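Local structure of intimin (6TPL) at residues Thr127-Lys132 / Asn161-Val166; Thr143-Leu148 / Leu177-Val182. The protein acts as a bacterial adhesin, the fragment here being two Ig-like domains of its extracellular passenger, which adopt a constitutively extended conformation. All blocks are in the same frame, centred on the assembly; numbering follows the deposited sequence.

The two contacts belong to the two sheets of one Ig-like beta sandwich: contact 1 joins strands 124-132 and 163-169 of one sheet, contact 2 joins strands 141-146 and 174-181 of the other. Their inner faces meet in the domain core, where Val-166 CG2 sits 3.6 Å from Phe-144 CD2 and Val-128 CG2 lies 3.7 Å from Phe-144 CE2, with Ala-180 and Val-182 packing nearby. Both are antiparallel pairs with a largely apolar inner face and a polar outer one. Contact 1 uses its outer face for a lysine methylene over a tyrosine ring and a shared water; contact 2 carries threonines and an arginine there, and ends in a threonine hydroxyl bond.

Contact 1: residues Thr127-Lys132 / Asn161-Val166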
ATOM      1  N   THR A 127      -2.451  -1.808 -11.167  1.00 10.28           N
ATOM      2  CA  THR A 127      -1.231  -2.379 -11.719  1.00  9.86           C
ATOM      3  C   THR A 127      -0.547  -3.205 -10.639  1.00 11.67           C
ATOM      4  O   THR A 127      -0.205  -2.683  -9.574  1.00 11.20           O
ATOM      5  CB  THR A 127      -0.299  -1.283 -12.241  1.00 11.03           C
ATOM      6  OG1 THR A 127      -0.979  -0.504 -13.241  1.00 11.00           O
ATOM      7  CG2 THR A 127       0.963  -1.883 -12.846  1.00 13.15           C
ATOM      8  N   VAL A 128      -0.364  -4.492 -10.917  1.00 11.28           N
ATOM      9  CA  VAL A 128       0.309  -5.422 -10.020  1.00 10.10           C
ATOM     10  C   VAL A 128       1.660  -5.771 -10.626  1.00 13.17           C
ATOM     11  O   VAL A 128       1.808  -5.845 -11.851  1.00 15.27           O
ATOM     12  CB  VAL A 128      -0.532  -6.695  -9.795  1.00  9.69           C
ATOM     13  CG1 VAL A 128       0.332  -7.802  -9.229  1.00 16.07           C
ATOM     14  CG2 VAL A 128      -1.708  -6.393  -8.887  1.00 10.39           C
ATOM     15  N   LYS A 129       2.649  -5.977  -9.761  1.00 10.80           N
ATOM     16  CA  LYS A 129       3.963  -6.448 -10.171  1.00 11.56           C
ATOM     17  C   LYS A 129       4.252  -7.776  -9.486  1.00 11.71           C
ATOM     18  O   LYS A 129       3.916  -7.966  -8.314  1.00 11.48           O
ATOM     19  CB  LYS A 129       5.058  -5.436  -9.832  1.00 12.20           C
ATOM     20  CG  LYS A 129       6.345  -5.646 -10.612  1.00 13.17           C
ATOM     21  CD  LYS A 129       7.425  -4.678 -10.164  1.00 14.03           C
ATOM     22  CE  LYS A 129       8.641  -4.730 -11.074  1.00 16.00           C
ATOM     23  NZ  LYS A 129       9.666  -3.728 -10.660  1.00 20.29           N
ATOM     24  N   VAL A 130       4.872  -8.690 -10.226  1.00 12.27           N
ATOM     25  CA  VAL A 130       5.250 -10.004  -9.723  1.00 12.67           C
ATOM     26  C   VAL A 130       6.756 -10.149  -9.868  1.00 13.61           C
ATOM     27  O   VAL A 130       7.311  -9.855 -10.932  1.00 14.07           O
ATOM     28  CB  VAL A 130       4.525 -11.129 -10.484  1.00 12.72           C
ATOM     29  CG1 VAL A 130       4.965 -12.477  -9.953  1.00 13.38           C
ATOM     30  CG2 VAL A 130       3.025 -10.961 -10.367  1.00 13.46           C
ATOM     31  N   MET A 131       7.412 -10.631  -8.813  1.00 14.06           N
ATOM     32  CA  MET A 131       8.858 -10.777  -8.829  1.00 15.10           C
ATOM     33  C   MET A 131       9.272 -12.091  -8.178  1.00 15.75           C
ATOM     34  O   MET A 131       8.534 -12.689  -7.391  1.00 15.49           O
ATOM     35  CB  MET A 131       9.546  -9.602  -8.116  1.00 15.88           C
ATOM     36  CG  MET A 131       9.042  -8.244  -8.561  1.00 14.89           C
ATOM     37  SD  MET A 131      10.013  -6.878  -7.877  1.00 15.72           S
ATOM     38  CE  MET A 131      11.524  -6.997  -8.830  1.00 17.09           C
ATOM     39  N   LYS A 132      10.472 -12.537  -8.544  1.00 16.78           N
ATOM     40  CA  LYS A 132      11.118 -13.711  -7.971  1.00 17.72           C
ATOM     41  C   LYS A 132      12.612 -13.439  -8.034  1.00 18.85           C
ATOM     42  O   LYS A 132      13.113 -12.998  -9.072  1.00 19.14           O
ATOM     43  CB  LYS A 132      10.761 -14.987  -8.742  1.00 18.79           C
ATOM     44  CG  LYS A 132      11.412 -16.253  -8.194  1.00 26.61           C
ATOM     45  CD  LYS A 132      10.864 -17.492  -8.897  1.00 35.13           C
ATOM     46  CE  LYS A 132      10.934 -17.351 -10.414  1.00 44.43           C
ATOM     47  NZ  LYS A 132      10.489 -18.578 -11.131  1.00 51.10           N
ATOM     48  N   ASN A 161       8.250  -6.851 -17.844  1.00 16.03           N
ATOM     49  CA  ASN A 161       8.681  -6.067 -16.697  1.00 15.53           C
ATOM     50  C   ASN A 161       7.962  -6.478 -15.421  1.00 14.68           C
ATOM     51  O   ASN A 161       8.133  -5.830 -14.384  1.00 14.24           O
ATOM     52  CB  ASN A 161       8.467  -4.582 -16.979  1.00 17.35           C
ATOM     53  CG  ASN A 161       9.327  -4.083 -18.126  1.00 20.90           C
ATOM     54  OD1 ASN A 161      10.545  -4.265 -18.127  1.00 23.60           O
ATOM     55  ND2 ASN A 161       8.694  -3.471 -19.120  1.00 21.75           N
ATOM     56  N   GLY A 162       7.170  -7.545 -15.476  1.00 14.54           N
ATOM     57  CA  GLY A 162       6.519  -8.079 -14.304  1.00 13.90           C
ATOM     58  C   GLY A 162       5.157  -7.506 -14.007  1.00 13.31           C
ATOM     59  O   GLY A 162       4.587  -7.827 -12.960  1.00 12.81           O
ATOM     60  N   TYR A 163       4.608  -6.687 -14.895  1.00 13.43           N
ATOM     61  CA  TYR A 163       3.382  -5.960 -14.607  1.00 13.42           C
ATOM     62  C   TYR A 163       2.172  -6.594 -15.279  1.00 13.01           C
ATOM     63  O   TYR A 163       2.242  -7.032 -16.431  1.00 13.66           O
ATOM     64  CB  TYR A 163       3.487  -4.504 -15.062  1.00 15.81           C
ATOM     65  CG  TYR A 163       4.498  -3.688 -14.304  1.00 12.94           C
ATOM     66  CD1 TYR A 163       5.689  -3.302 -14.899  1.00 15.72           C
ATOM     67  CD2 TYR A 163       4.263  -3.301 -12.998  1.00 15.30           C
ATOM     68  CE1 TYR A 163       6.618  -2.552 -14.211  1.00 19.48           C
ATOM     69  CE2 TYR A 163       5.183  -2.556 -12.299  1.00 14.67           C
ATOM     70  CZ  TYR A 163       6.361  -2.181 -12.909  1.00 17.33           C
ATOM     71  OH  TYR A 163       7.281  -1.434 -12.217  1.00 15.86           O
ATOM     72  N   ALA A 164       1.061  -6.615 -14.542  1.00 12.51           N
ATOM     73  CA  ALA A 164      -0.256  -6.965 -15.051  1.00 12.56           C
ATOM     74  C   ALA A 164      -1.202  -5.849 -14.641  1.00 12.13           C
ATOM     75  O   ALA A 164      -1.118  -5.347 -13.517  1.00 11.68           O
ATOM     76  CB  ALA A 164      -0.746  -8.303 -14.493  1.00 12.51           C
ATOM     77  N   LYS A 165      -2.091  -5.445 -15.544  1.00 12.35           N
ATOM     78  CA  LYS A 165      -3.021  -4.370 -15.235  1.00 14.81           C
ATOM     79  C   LYS A 165      -4.431  -4.723 -15.675  1.00 12.16           C
ATOM     80  O   LYS A 165      -4.640  -5.429 -16.664  1.00 12.65           O
ATOM     81  CB  LYS A 165      -2.601  -3.040 -15.889  1.00 24.87           C
ATOM     82  CG  LYS A 165      -2.656  -3.006 -17.415  1.00 32.23           C
ATOM     83  CD  LYS A 165      -2.376  -1.594 -17.921  1.00 33.22           C
ATOM     84  CE  LYS A 165      -2.600  -1.458 -19.414  1.00 34.62           C
ATOM     85  NZ  LYS A 165      -2.398  -0.054 -19.873  1.00 35.23           N
ATOM     86  N   VAL A 166      -5.399  -4.209 -14.915  1.00 11.79           N
ATOM     87  CA  VAL A 166      -6.812  -4.270 -15.260  1.00 11.94           C
ATOM     88  C   VAL A 166      -7.419  -2.920 -14.914  1.00 11.70           C
ATOM     89  O   VAL A 166      -6.860  -2.148 -14.131  1.00 11.36           O
ATOM     90  CB  VAL A 166      -7.565  -5.396 -14.518  1.00 11.85           C
ATOM     91  CG1 VAL A 166      -7.029  -6.758 -14.930  1.00 12.19           C
ATOM     92  CG2 VAL A 166      -7.487  -5.195 -13.002  1.00 11.34           C
TER
HETATM   93  O   HOH W   1       7.909  -1.193  -9.807  1.00 24.55           O
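Lys-129 turns its CG anti to the backbone N (chi1 -161°), and across the strand gap Tyr-163 sets its CG anti to the carbonyl carbon (chi1 -66°); with the ring turned by chi2 of 108°, Lys-129 CG comes to lie over one face of the phenol. This is an antiparallel strand pair in one sheet of a bacterial Ig-like sandwich, and Lys-129 and Tyr-163 form a non-hydrogen-bonded pair on its outer face. Lys-129 CG stands 4.1 Å from the ring centroid in a CH-pi contact, and the extended chain carries on toward the phenol oxygen. There a water takes a hydrogen bond from Lys-129 NZ at 3.2 Å and makes another with Tyr-163 OH, so the two polar ends meet through solvent. A bound magnesium ion lies about 4 Å from the nearest part of the tyrosine side chain, too far for direct coordination. Beside the ring, the methyl of Thr-127 meets it obliquely, CG2 to Tyr-163 CD2 at 3.6 Å. An alanine at Tyr-163 would probably leave the Lys-129 chain without its aromatic partner, the Thr-127 methyl without the ring it touches and the water with one anchor fewer.

Underneath, the backbone does the joining. Val-128 and Ala-164 are a hydrogen-bonded pair: Val-128 N reaches Ala-164 O at 2.8 Å, and Ala-164 N returns to Val-128 O. Both side chains face the core, where Val-142 of the opposing sheet packs on Ala-164. At the turn, the Asp-159 carboxylate accepts from the N of both Asn-161 and Tyr-163. Gly-162 follows with a positive phi and runs close alongside Val-130; a CB on it would clash with Val-130 O and jam against the carbonyl O of Asn-161. Its own carbonyl closes the pairing, accepting from Val-130 N at 2.9 Å.

Contact 2: residues Thr143-Leu148 / Leu177-Val182; sequences TFTTTL and LVSARV
Thr-147 OG1 accepts a hydrogen bond from Leu-177 N at 2.9 Å, nearly straight at 166°. The bond ties off the end of an antiparallel strand pair in the Ig-like sandwich, with a side-chain hydroxyl standing in for the backbone carbonyl that would usually serve. Thr-147 N answers with a longer, bent bond to Leu-177 O, 3.2 Å. Further along, Thr-145 and Ser-179 exchange paired backbone bonds, as do Thr-143 and Arg-181, the one from Arg-181 N to Thr-143 O being bent.

The two faces differ. Toward the core, Phe-144 CD2 lies 4.2 Å from Val-178 CG1, which comes in at the ring edge, and at the same distance from Ala-180 CB; Thr-146 OG1, on this side too, donates to Leu-148 O at 2.8 Å. On the outer face Ser-179 OG bonds Lys-190 and Thr-143 OG1 bonds Thr-155, so both hydroxyls are held by residues beyond the pair. Arg-181 CG sits between its backbone N and carbonyl carbon (chi1 66°), and the side chain runs beside that of Thr-143, pointing the same way. The guanidinium meets Thr-145 CG2 at its edge, while the methyl of Thr-143 lies over one face, offset toward the rim, its CG2 3.4 Å from Arg-181 NH2.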
ATOM      1  N   THR A 143      -4.684 -13.078 -10.980  1.00 12.04           N
ATOM      2  CA  THR A 143      -6.141 -13.089 -10.963  1.00  9.96           C
ATOM      3  C   THR A 143      -6.641 -11.981 -10.042  1.00  9.80           C
ATOM      4  O   THR A 143      -6.162 -11.840  -8.909  1.00  9.09           O
ATOM      5  CB  THR A 143      -6.685 -14.450 -10.517  1.00 13.69           C
ATOM      6  OG1 THR A 143      -6.280 -15.457 -11.455  1.00 14.12           O
ATOM      7  CG2 THR A 143      -8.211 -14.414 -10.447  1.00 13.21           C
ATOM      8  N   PHE A 144      -7.592 -11.192 -10.546  1.00  9.71           N
ATOM      9  CA  PHE A 144      -8.153 -10.044  -9.848  1.00 11.83           C
ATOM     10  C   PHE A 144      -9.610 -10.317  -9.488  1.00 13.72           C
ATOM     11  O   PHE A 144     -10.336 -10.952 -10.257  1.00 12.49           O
ATOM     12  CB  PHE A 144      -8.111  -8.769 -10.719  1.00 11.34           C
ATOM     13  CG  PHE A 144      -6.728  -8.301 -11.087  1.00 10.14           C
ATOM     14  CD1 PHE A 144      -6.041  -8.873 -12.153  1.00 11.57           C
ATOM     15  CD2 PHE A 144      -6.127  -7.264 -10.388  1.00 11.56           C
ATOM     16  CE1 PHE A 144      -4.772  -8.441 -12.503  1.00 11.09           C
ATOM     17  CE2 PHE A 144      -4.854  -6.824 -10.729  1.00 13.22           C
ATOM     18  CZ  PHE A 144      -4.177  -7.412 -11.788  1.00 11.94           C
ATOM     19  N   THR A 145     -10.055  -9.793  -8.346  1.00 11.86           N
ATOM     20  CA  THR A 145     -11.462  -9.813  -7.964  1.00 13.37           C
ATOM     21  C   THR A 145     -11.839  -8.446  -7.409  1.00 13.18           C
ATOM     22  O   THR A 145     -10.970  -7.645  -7.060  1.00 10.00           O
ATOM     23  CB  THR A 145     -11.770 -10.899  -6.925  1.00 18.39           C
ATOM     24  OG1 THR A 145     -10.988 -10.681  -5.746  1.00 21.69           O
ATOM     25  CG2 THR A 145     -11.460 -12.274  -7.484  1.00 19.10           C
ATOM     26  N   THR A 146     -13.143  -8.178  -7.327  1.00 15.02           N
ATOM     27  CA  THR A 146     -13.621  -6.904  -6.806  1.00 14.94           C
ATOM     28  C   THR A 146     -14.899  -7.111  -6.006  1.00 10.76           C
ATOM     29  O   THR A 146     -15.638  -8.074  -6.222  1.00 11.66           O
ATOM     30  CB  THR A 146     -13.878  -5.891  -7.931  1.00 10.11           C
ATOM     31  OG1 THR A 146     -14.170  -4.601  -7.371  1.00 10.39           O
ATOM     32  CG2 THR A 146     -15.049  -6.339  -8.808  1.00 11.90           C
ATOM     33  N   THR A 147     -15.150  -6.187  -5.077  1.00 10.77           N
ATOM     34  CA  THR A 147     -16.386  -6.163  -4.304  1.00 11.86           C
ATOM     35  C   THR A 147     -17.445  -5.254  -4.912  1.00 12.81           C
ATOM     36  O   THR A 147     -18.587  -5.258  -4.445  1.00 13.82           O
ATOM     37  CB  THR A 147     -16.115  -5.702  -2.867  1.00 12.45           C
ATOM     38  OG1 THR A 147     -15.602  -4.364  -2.866  1.00 12.26           O
ATOM     39  CG2 THR A 147     -15.107  -6.614  -2.193  1.00 13.99           C
ATOM     40  N   LEU A 148     -17.091  -4.470  -5.926  1.00 12.14           N
ATOM     41  CA  LEU A 148     -18.010  -3.537  -6.558  1.00 13.06           C
ATOM     42  C   LEU A 148     -17.488  -3.219  -7.951  1.00 12.75           C
ATOM     43  O   LEU A 148     -16.292  -2.976  -8.133  1.00 11.62           O
ATOM     44  CB  LEU A 148     -18.154  -2.248  -5.737  1.00 13.05           C
ATOM     45  CG  LEU A 148     -18.959  -1.132  -6.410  1.00 14.10           C
ATOM     46  CD1 LEU A 148     -20.402  -1.587  -6.630  1.00 15.89           C
ATOM     47  CD2 LEU A 148     -18.901   0.153  -5.601  1.00 15.11           C
ATOM     48  N   LEU A 177     -13.218  -2.716  -3.210  1.00 10.92           N
ATOM     49  CA  LEU A 177     -11.947  -3.316  -2.821  1.00 11.76           C
ATOM     50  C   LEU A 177     -11.561  -4.347  -3.871  1.00 10.67           C
ATOM     51  O   LEU A 177     -12.245  -5.363  -4.031  1.00 10.97           O
ATOM     52  CB  LEU A 177     -12.038  -3.954  -1.437  1.00 13.60           C
ATOM     53  CG  LEU A 177     -10.763  -4.651  -0.950  1.00 25.63           C
ATOM     54  CD1 LEU A 177      -9.576  -3.702  -1.013  1.00 29.06           C
ATOM     55  CD2 LEU A 177     -10.963  -5.181   0.462  1.00 29.83           C
ATOM     56  N   VAL A 178     -10.471  -4.082  -4.579  1.00 10.41           N
ATOM     57  CA  VAL A 178      -9.909  -5.023  -5.536  1.00 10.43           C
ATOM     58  C   VAL A 178      -8.849  -5.858  -4.832  1.00 17.23           C
ATOM     59  O   VAL A 178      -8.058  -5.344  -4.038  1.00 10.21           O
ATOM     60  CB  VAL A 178      -9.322  -4.284  -6.753  1.00 15.71           C
ATOM     61  CG1 VAL A 178      -8.440  -5.215  -7.564  1.00 12.52           C
ATOM     62  CG2 VAL A 178     -10.436  -3.724  -7.631  1.00 10.47           C
ATOM     63  N   SER A 179      -8.850  -7.154  -5.105  1.00 11.60           N
ATOM     64  CA  SER A 179      -7.859  -8.083  -4.583  1.00 12.54           C
ATOM     65  C   SER A 179      -7.151  -8.766  -5.744  1.00 14.79           C
ATOM     66  O   SER A 179      -7.673  -8.834  -6.861  1.00 13.45           O
ATOM     67  CB  SER A 179      -8.499  -9.141  -3.668  1.00 17.20           C
ATOM     68  OG  SER A 179      -9.047  -8.545  -2.504  1.00 20.90           O
ATOM     69  N   ALA A 180      -5.950  -9.274  -5.471  1.00 11.93           N
ATOM     70  CA  ALA A 180      -5.151  -9.946  -6.482  1.00 12.85           C
ATOM     71  C   ALA A 180      -4.413 -11.120  -5.862  1.00 12.48           C
ATOM     72  O   ALA A 180      -4.146 -11.140  -4.656  1.00 12.26           O
ATOM     73  CB  ALA A 180      -4.145  -8.987  -7.133  1.00 13.52           C
ATOM     74  N   ARG A 181      -4.078 -12.097  -6.703  1.00 12.23           N
ATOM     75  CA  ARG A 181      -3.386 -13.285  -6.232  1.00 11.74           C
ATOM     76  C   ARG A 181      -2.651 -13.936  -7.391  1.00 12.05           C
ATOM     77  O   ARG A 181      -3.021 -13.777  -8.557  1.00 12.18           O
ATOM     78  CB  ARG A 181      -4.356 -14.295  -5.613  1.00 15.37           C
ATOM     79  CG  ARG A 181      -5.326 -14.876  -6.633  1.00 17.91           C
ATOM     80  CD  ARG A 181      -6.333 -15.821  -5.984  1.00 19.39           C
ATOM     81  NE  ARG A 181      -7.147 -16.527  -6.971  1.00 21.43           N
ATOM     82  CZ  ARG A 181      -8.380 -16.169  -7.320  1.00 19.31           C
ATOM     83  NH1 ARG A 181      -8.944 -15.108  -6.763  1.00 20.56           N
ATOM     84  NH2 ARG A 181      -9.048 -16.870  -8.230  1.00 17.40           N
ATOM     85  N   VAL A 182      -1.608 -14.686  -7.046  1.00 12.26           N
ATOM     86  CA  VAL A 182      -0.953 -15.602  -7.966  1.00 13.65           C
ATOM     87  C   VAL A 182      -1.001 -16.989  -7.342  1.00 13.18           C
ATOM     88  O   VAL A 182      -1.236 -17.151  -6.142  1.00 13.93           O
ATOM     89  CB  VAL A 182       0.501 -15.191  -8.280  1.00 13.84           C
ATOM     90  CG1 VAL A 182       0.532 -13.870  -9.046  1.00 12.98           C
ATOM     91  CG2 VAL A 182       1.314 -15.112  -7.000  1.00 12.89           C
TER